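Local coordinates for protein congerin-1 (Conger myriaster, PDB 1C1L) that binds beta-galactosides such as lactose as a homodimeric galectin, though its physiological function is not yet known, at residues T81-A84 and G85-F88; F111-R114 and Y115-F119; S93-N97 and K98-D102. All coordinates share one frame; numbering follows the deposited sequence.

Contact 1. Residues T81-A84 and G85-F88; sequences TLSA and GQYF
Gln86 folds its side chain back over the backbone of Ser83 and the tip of Leu82. Its CG sits between the backbone N and the carbonyl carbon (chi1 83°), and the chain then runs on extended. This turns the amide in towards Ser83. Gln86 OE1 lies 2.7 Å from Ser83 N, but the bond is weak because it is strongly bent (122° at the hydrogen). Ser83 OG gives Gln86 OE1 a second weak bond at 3.2 Å. The other end of the amide reaches forward to the next residue, where Gln86 NE2 donates to Tyr87 O at 2.8 Å. The amide is thus held at both ends, which fixes its rotation. The Leu82 side chain crosses that of Gln86 at about a right angle, with Leu82 CD2 3.7 Å from Gln86 NE2. The same methyl, Leu82 CD2, meets Phe88 CB at 4.0 Å. Leu82 and Phe88 are buried and also touch Ile24 of the neighbouring strand 18-24. The backbone closes with Gln86 N donating to Ser83 O at 3.2 Å, from above the carbonyl plane. Gly85 takes the positive phi (73°) of the third position. The result is a type II beta turn, Ser83 to Gln86, leading into strand 87-94 of the galectin beta sandwich.

Contact 2. Residues F111-R114 and Y115-F119; sequences FPNR and YSKEF
Asn113 and Lys117 are joined by a pair of hydrogen bonds between the Asn113 amide and the Lys117 backbone. Lys117 N donates almost straight to Asn113 OD1 at 3.0 Å, tilted from the carbonyl plane. Asn113 ND2 donates to Lys117 O at 2.9 Å, on a lone pair and within the plane of its own amide, and also bonds to Asp95 O in the neighbouring hairpin. With CG anti to the backbone N (chi1 -179°), the amide reaches forward over the turn. Backbone bonding is thinner: Ser116 N to Asn113 O closes a type I turn, weakly, at 3.4 Å. Water reinforces it. One water donates to Asn113 OD1 and accepts from Tyr115 N, and another links Asn113 O to Ser116 OG. The apolar part is a CH-pi contact, with Arg114 CB over one face of the Tyr115 ring, 4.0 Å from its centroid. The Arg114 guanidinium lies over Phe111 CZ and bonds to Thr73 O, Ser63 OG and Asn62 OD1, a lactose-pocket residue, which makes Arg114 second-shell there. Tyr115 OH bonds to Glu72 and Ser63, and Lys117 NZ forms a salt bridge with Glu37. The turn leaves edge strand 108-112, beside strand 98-103, and begins the loop that crosses to strand 122-127 of the other sheet.

Contact 3. Residues S93-N97 and K98-D102; sequences SYDIN and KFYID
Asp95 has CG between its backbone N and carbonyl carbon (chi1 53°), which swings the carboxylate across the hairpin end. Tyr100 has CG anti to its carbonyl carbon, and its ring runs back along the hairpin towards that carboxylate. Tyr100 OH donates to Asp95 OD2 at 2.6 Å, from the syn side but out of the carboxylate plane. Asp95 CG lies at the ring edge, in its plane, and the two flat groups stand nearly perpendicular (84°). The other oxygen serves the backbone. Asp95 OD1 accepts from Lys98 N at 2.9 Å and from Asn97 N at 3.0 Å, and these donors come from opposite faces of the carboxylate. The bond from Asn97 makes an Asx turn. Three bonds therefore hold the carboxylate, which would probably favour its charged form. Asp95 N completes the closure by donating to Lys98 O at 2.9 Å.

This is the tip of the beta hairpin of strands 87-94 and 98-103, in one sheet of the galectin sandwich. Ser93 and Tyr100 form an antiparallel hydrogen-bonded pair, with Tyr100 N to Ser93 O at 2.8 Å and Ser93 N to Tyr100 O in return. A water bonded to Ser93 OG also donates to Tyr100 O.

Tyr94 and Phe99 are the next, non-hydrogen-bonded pair, on the opposite face of the sheet. Phe99 also touches Ser43 of the facing sheet. The two side chains lie side by side and point the same way. Tyr94 CB sits over one face of the Phe99 ring, 4.0 Å from its centroid, as a CH-pi contact. The rings themselves are slid apart and barely overlap, with centroids 5.2 Å apart and planes at 26°. Tyr94 OH bonds to Phe12 O, and the Phe12 ring meets Tyr94 edge-to-face.

In the fold
All three contacts serve the same sheet. Contacts 1 and 3 share strand 87-94: contact 1 lies at its start and contact 3 at its far end, with centres about 23 Å apart. Contacts 2 and 3 are neighbours, with centres about 8 Å apart. They touch through backbone pairing: Phe111 O with Phe99 N and Asn113 N with Asn97 O, both at 2.8 Å. Contact 2 is the surface one and has the most bridging waters, three against one in contact 3. Contacts 1 and 3 are partly buried, each with an apolar side turned inward. An amide bridges the turn in contacts 1 and 2, while contact 3 uses a carboxylate. Contact 2 lies nearest the sugar site, where Arg114 bonds to the pocket residue Asn62.

Contact 1. Residues T81-A84 and G85-F88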
loop_
_atom_site.group_PDB
_atom_site.type_symbol
_atom_site.label_atom_id
_atom_site.label_comp_id
_atom_site.label_asym_id
_atom_site.label_seq_id
_atom_site.Cartn_x
_atom_site.Cartn_y
_atom_site.Cartn_z
ATOM N N THR A 81 24.055 -3.940 0.359
ATOM C CA THR A 81 24.050 -3.451 1.727
ATOM C C THR A 81 22.974 -4.039 2.635
ATOM O O THR A 81 22.900 -3.681 3.816
ATOM C CB THR A 81 23.943 -1.882 1.685
ATOM O OG1 THR A 81 22.754 -1.535 0.975
ATOM C CG2 THR A 81 25.141 -1.228 0.997
ATOM N N LEU A 82 22.099 -4.904 2.119
ATOM C CA LEU A 82 21.059 -5.470 2.967
ATOM C C LEU A 82 21.588 -6.706 3.687
ATOM O O LEU A 82 22.566 -7.329 3.259
ATOM C CB LEU A 82 19.815 -5.819 2.127
ATOM C CG LEU A 82 19.146 -4.703 1.303
ATOM C CD1 LEU A 82 17.833 -5.219 0.728
ATOM C CD2 LEU A 82 18.847 -3.490 2.178
ATOM N N SER A 83 20.899 -7.087 4.753
ATOM C CA SER A 83 21.287 -8.190 5.595
ATOM C C SER A 83 20.072 -9.029 5.916
ATOM O O SER A 83 18.942 -8.550 6.056
ATOM C CB SER A 83 21.885 -7.661 6.893
ATOM O OG SER A 83 22.814 -6.606 6.674
ATOM N N ALA A 84 20.318 -10.322 6.053
ATOM C CA ALA A 84 19.312 -11.301 6.423
ATOM C C ALA A 84 18.648 -10.879 7.723
ATOM O O ALA A 84 19.341 -10.355 8.602
ATOM C CB ALA A 84 19.950 -12.639 6.672
ATOM N N GLY A 85 17.334 -11.098 7.832
ATOM C CA GLY A 85 16.583 -10.800 9.038
ATOM C C GLY A 85 16.328 -9.321 9.317
ATOM O O GLY A 85 15.696 -8.991 10.325
ATOM N N GLN A 86 16.784 -8.403 8.467
ATOM C CA GLN A 86 16.655 -6.982 8.744
ATOM C C GLN A 86 15.436 -6.359 8.084
ATOM O O GLN A 86 14.899 -6.825 7.096
ATOM C CB GLN A 86 17.920 -6.198 8.261
ATOM C CG GLN A 86 17.968 -5.802 6.761
ATOM C CD GLN A 86 18.906 -4.698 6.273
ATOM O OE1 GLN A 86 20.110 -4.883 6.168
ATOM N NE2 GLN A 86 18.485 -3.504 5.892
ATOM N N TYR A 87 15.103 -5.183 8.638
ATOM C CA TYR A 87 14.088 -4.335 8.053
ATOM C C TYR A 87 14.754 -3.646 6.853
ATOM O O TYR A 87 15.924 -3.270 6.946
ATOM C CB TYR A 87 13.667 -3.257 9.076
ATOM C CG TYR A 87 12.684 -2.266 8.471
ATOM C CD1 TYR A 87 11.373 -2.668 8.241
ATOM C CD2 TYR A 87 13.111 -0.987 8.102
ATOM C CE1 TYR A 87 10.479 -1.798 7.635
ATOM C CE2 TYR A 87 12.215 -0.112 7.494
ATOM C CZ TYR A 87 10.905 -0.533 7.268
ATOM O OH TYR A 87 9.989 0.310 6.682
ATOM N N PHE A 88 14.091 -3.444 5.712
ATOM C CA PHE A 88 14.661 -2.727 4.584
ATOM C C PHE A 88 13.610 -1.744 4.080
ATOM O O PHE A 88 12.408 -1.919 4.315
ATOM C CB PHE A 88 15.036 -3.688 3.418
ATOM C CG PHE A 88 13.837 -4.330 2.730
ATOM C CD1 PHE A 88 13.273 -5.489 3.268
ATOM C CD2 PHE A 88 13.255 -3.722 1.603
ATOM C CE1 PHE A 88 12.126 -6.031 2.691
ATOM C CE2 PHE A 88 12.109 -4.268 1.036
ATOM C CZ PHE A 88 11.540 -5.421 1.582
#

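Contact 2. Residues F111-R114 and Y115-F119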
loop_
_atom_site.group_PDB
_atom_site.type_symbol
_atom_site.label_atom_id
_atom_site.label_comp_id
_atom_site.label_asym_id
_atom_site.label_seq_id
_atom_site.Cartn_x
_atom_site.Cartn_y
_atom_site.Cartn_z
ATOM N N PHE A 111 18.239 2.186 -13.769
ATOM C CA PHE A 111 17.960 1.080 -14.666
ATOM C C PHE A 111 17.137 1.666 -15.804
ATOM O O PHE A 111 16.340 2.569 -15.526
ATOM C CB PHE A 111 17.166 -0.004 -13.924
ATOM C CG PHE A 111 16.909 -1.257 -14.753
ATOM C CD1 PHE A 111 17.942 -2.160 -15.008
ATOM C CD2 PHE A 111 15.631 -1.501 -15.256
ATOM C CE1 PHE A 111 17.691 -3.304 -15.775
ATOM C CE2 PHE A 111 15.391 -2.644 -16.022
ATOM C CZ PHE A 111 16.419 -3.543 -16.280
ATOM N N PRO A 112 17.253 1.280 -17.077
ATOM C CA PRO A 112 16.451 1.851 -18.139
ATOM C C PRO A 112 14.969 1.574 -17.976
ATOM O O PRO A 112 14.550 0.536 -17.461
ATOM C CB PRO A 112 17.022 1.269 -19.419
ATOM C CG PRO A 112 17.733 0.017 -18.977
ATOM C CD PRO A 112 18.275 0.383 -17.605
ATOM N N ASN A 113 14.170 2.526 -18.430
ATOM C CA ASN A 113 12.734 2.335 -18.503
ATOM C C ASN A 113 12.591 1.795 -19.916
ATOM O O ASN A 113 12.352 2.496 -20.904
ATOM C CB ASN A 113 12.000 3.668 -18.346
ATOM C CG ASN A 113 10.483 3.573 -18.390
ATOM O OD1 ASN A 113 9.903 2.578 -18.841
ATOM N ND2 ASN A 113 9.750 4.571 -17.927
ATOM N N ARG A 114 12.756 0.485 -20.039
ATOM C CA ARG A 114 12.758 -0.197 -21.328
ATOM C C ARG A 114 11.496 -0.078 -22.164
ATOM O O ARG A 114 11.540 0.012 -23.393
ATOM C CB ARG A 114 13.077 -1.667 -21.073
ATOM C CG ARG A 114 14.525 -1.802 -20.634
ATOM C CD ARG A 114 14.875 -3.224 -20.251
ATOM N NE ARG A 114 16.312 -3.379 -20.093
ATOM C CZ ARG A 114 16.877 -4.486 -19.596
ATOM N NH1 ARG A 114 16.173 -5.527 -19.152
ATOM N NH2 ARG A 114 18.202 -4.516 -19.509
ATOM N N TYR A 115 10.349 0.000 -21.509
ATOM C CA TYR A 115 9.076 0.009 -22.202
ATOM C C TYR A 115 8.405 1.384 -22.222
ATOM O O TYR A 115 7.229 1.477 -22.556
ATOM C CB TYR A 115 8.167 -1.056 -21.552
ATOM C CG TYR A 115 8.881 -2.394 -21.370
ATOM C CD1 TYR A 115 9.576 -2.981 -22.435
ATOM C CD2 TYR A 115 8.880 -2.990 -20.113
ATOM C CE1 TYR A 115 10.283 -4.166 -22.225
ATOM C CE2 TYR A 115 9.581 -4.173 -19.903
ATOM C CZ TYR A 115 10.279 -4.744 -20.965
ATOM O OH TYR A 115 10.999 -5.893 -20.761
ATOM N N SER A 116 9.123 2.456 -21.891
ATOM C CA SER A 116 8.574 3.813 -21.891
ATOM C C SER A 116 7.239 3.955 -21.163
ATOM O O SER A 116 6.242 4.503 -21.636
ATOM C CB SER A 116 8.463 4.292 -23.343
ATOM O OG SER A 116 9.772 4.305 -23.911
ATOM N N LYS A 117 7.253 3.466 -19.938
ATOM C CA LYS A 117 6.082 3.487 -19.088
ATOM C C LYS A 117 5.995 4.804 -18.347
ATOM O O LYS A 117 7.003 5.377 -17.953
ATOM C CB LYS A 117 6.129 2.354 -18.074
ATOM C CG LYS A 117 6.051 0.990 -18.731
ATOM C CD LYS A 117 4.759 0.924 -19.523
ATOM C CE LYS A 117 4.488 -0.511 -19.857
ATOM N NZ LYS A 117 3.163 -0.571 -20.433
ATOM N N GLU A 118 4.771 5.307 -18.217
ATOM C CA GLU A 118 4.515 6.517 -17.464
ATOM C C GLU A 118 3.582 6.288 -16.286
ATOM O O GLU A 118 3.299 7.222 -15.531
ATOM C CB GLU A 118 3.911 7.563 -18.381
ATOM C CG GLU A 118 5.008 8.078 -19.294
ATOM C CD GLU A 118 4.569 9.087 -20.328
ATOM O OE1 GLU A 118 3.629 8.820 -21.075
ATOM O OE2 GLU A 118 5.194 10.138 -20.382
ATOM N N PHE A 119 3.103 5.059 -16.128
ATOM C CA PHE A 119 2.216 4.672 -15.047
ATOM C C PHE A 119 2.467 3.179 -14.816
ATOM O O PHE A 119 2.594 2.431 -15.800
ATOM C CB PHE A 119 0.751 4.921 -15.450
ATOM C CG PHE A 119 -0.220 4.380 -14.414
ATOM C CD1 PHE A 119 -0.240 4.927 -13.129
ATOM C CD2 PHE A 119 -1.031 3.287 -14.726
ATOM C CE1 PHE A 119 -1.059 4.367 -12.160
ATOM C CE2 PHE A 119 -1.848 2.733 -13.746
ATOM C CZ PHE A 119 -1.862 3.273 -12.464
HETATM O O HOH W 1 9.651 -0.154 -18.666
HETATM O O HOH W 2 12.213 4.701 -22.485
HETATM O O HOH W 3 9.535 1.255 -25.498
#

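Contact 3. Residues S93-N97 and K98-D102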
loop_
_atom_site.group_PDB
_atom_site.type_symbol
_atom_site.label_atom_id
_atom_site.label_comp_id
_atom_site.label_asym_id
_atom_site.label_seq_id
_atom_site.Cartn_x
_atom_site.Cartn_y
_atom_site.Cartn_z
ATOM N N SER A 93 11.534 5.698 -8.094
ATOM C CA SER A 93 10.898 6.730 -8.869
ATOM C C SER A 93 11.373 6.500 -10.298
ATOM O O SER A 93 12.279 5.687 -10.548
ATOM C CB SER A 93 11.307 8.118 -8.356
ATOM O OG SER A 93 12.707 8.372 -8.317
ATOM N N TYR A 94 10.774 7.156 -11.275
ATOM C CA TYR A 94 11.174 6.968 -12.648
ATOM C C TYR A 94 10.726 8.124 -13.514
ATOM O O TYR A 94 9.860 8.921 -13.132
ATOM C CB TYR A 94 10.578 5.663 -13.188
ATOM C CG TYR A 94 9.060 5.581 -13.265
ATOM C CD1 TYR A 94 8.280 5.351 -12.124
ATOM C CD2 TYR A 94 8.467 5.700 -14.515
ATOM C CE1 TYR A 94 6.895 5.232 -12.253
ATOM C CE2 TYR A 94 7.089 5.581 -14.649
ATOM C CZ TYR A 94 6.318 5.345 -13.517
ATOM O OH TYR A 94 4.969 5.163 -13.693
ATOM N N ASP A 95 11.371 8.272 -14.649
ATOM C CA ASP A 95 10.866 9.169 -15.662
ATOM C C ASP A 95 10.743 8.311 -16.923
ATOM O O ASP A 95 10.973 7.100 -16.848
ATOM C CB ASP A 95 11.829 10.354 -15.823
ATOM C CG ASP A 95 13.294 10.059 -16.087
ATOM O OD1 ASP A 95 13.632 9.124 -16.806
ATOM O OD2 ASP A 95 14.104 10.810 -15.573
ATOM N N ILE A 96 10.530 8.884 -18.113
ATOM C CA ILE A 96 10.319 8.105 -19.330
ATOM C C ILE A 96 11.583 7.339 -19.747
ATOM O O ILE A 96 11.490 6.334 -20.449
ATOM C CB ILE A 96 9.805 9.108 -20.454
ATOM C CG1 ILE A 96 9.333 8.381 -21.714
ATOM C CG2 ILE A 96 10.930 10.029 -20.876
ATOM C CD1 ILE A 96 7.936 7.765 -21.614
ATOM N N ASN A 97 12.756 7.736 -19.264
ATOM C CA ASN A 97 14.040 7.118 -19.616
ATOM C C ASN A 97 14.613 6.128 -18.623
ATOM O O ASN A 97 15.196 5.115 -19.003
ATOM C CB ASN A 97 15.127 8.146 -19.799
ATOM C CG ASN A 97 14.768 9.206 -20.805
ATOM O OD1 ASN A 97 14.279 8.905 -21.888
ATOM N ND2 ASN A 97 14.961 10.481 -20.495
ATOM N N LYS A 98 14.505 6.403 -17.325
ATOM C CA LYS A 98 15.148 5.624 -16.279
ATOM C C LYS A 98 14.315 5.462 -15.017
ATOM O O LYS A 98 13.448 6.290 -14.709
ATOM C CB LYS A 98 16.444 6.272 -15.815
ATOM C CG LYS A 98 17.519 6.495 -16.854
ATOM C CD LYS A 98 18.618 7.307 -16.211
ATOM C CE LYS A 98 19.614 7.707 -17.280
ATOM N NZ LYS A 98 20.723 8.466 -16.729
ATOM N N PHE A 99 14.614 4.382 -14.323
ATOM C CA PHE A 99 14.180 4.107 -12.971
ATOM C C PHE A 99 15.361 4.529 -12.123
ATOM O O PHE A 99 16.537 4.352 -12.487
ATOM C CB PHE A 99 13.945 2.633 -12.681
ATOM C CG PHE A 99 12.632 2.166 -13.258
ATOM C CD1 PHE A 99 12.560 1.726 -14.579
ATOM C CD2 PHE A 99 11.478 2.220 -12.461
ATOM C CE1 PHE A 99 11.331 1.345 -15.113
ATOM C CE2 PHE A 99 10.256 1.837 -13.005
ATOM C CZ PHE A 99 10.183 1.405 -14.325
ATOM N N TYR A 100 15.014 5.074 -10.971
ATOM C CA TYR A 100 15.947 5.536 -9.971
ATOM C C TYR A 100 15.614 4.740 -8.718
ATOM O O TYR A 100 14.492 4.818 -8.187
ATOM C CB TYR A 100 15.743 7.028 -9.749
ATOM C CG TYR A 100 15.867 7.806 -11.047
ATOM C CD1 TYR A 100 17.134 8.082 -11.549
ATOM C CD2 TYR A 100 14.733 8.239 -11.739
ATOM C CE1 TYR A 100 17.279 8.787 -12.735
ATOM C CE2 TYR A 100 14.873 8.948 -12.933
ATOM C CZ TYR A 100 16.155 9.217 -13.417
ATOM O OH TYR A 100 16.344 9.913 -14.588
ATOM N N ILE A 101 16.581 3.974 -8.229
ATOM C CA ILE A 101 16.407 3.070 -7.103
ATOM C C ILE A 101 17.243 3.582 -5.952
ATOM O O ILE A 101 18.476 3.674 -6.026
ATOM C CB ILE A 101 16.839 1.650 -7.520
ATOM C CG1 ILE A 101 16.004 1.175 -8.710
ATOM C CG2 ILE A 101 16.669 0.683 -6.342
ATOM C CD1 ILE A 101 16.752 0.265 -9.705
ATOM N N ASP A 102 16.602 3.968 -4.876
ATOM C CA ASP A 102 17.307 4.462 -3.724
ATOM C C ASP A 102 17.116 3.462 -2.597
ATOM O O ASP A 102 16.037 3.365 -2.006
ATOM C CB ASP A 102 16.730 5.847 -3.390
ATOM C CG ASP A 102 17.303 6.581 -2.189
ATOM O OD1 ASP A 102 17.735 5.970 -1.215
ATOM O OD2 ASP A 102 17.304 7.805 -2.216
HETATM O O HOH W 4 13.874 7.039 -6.146
#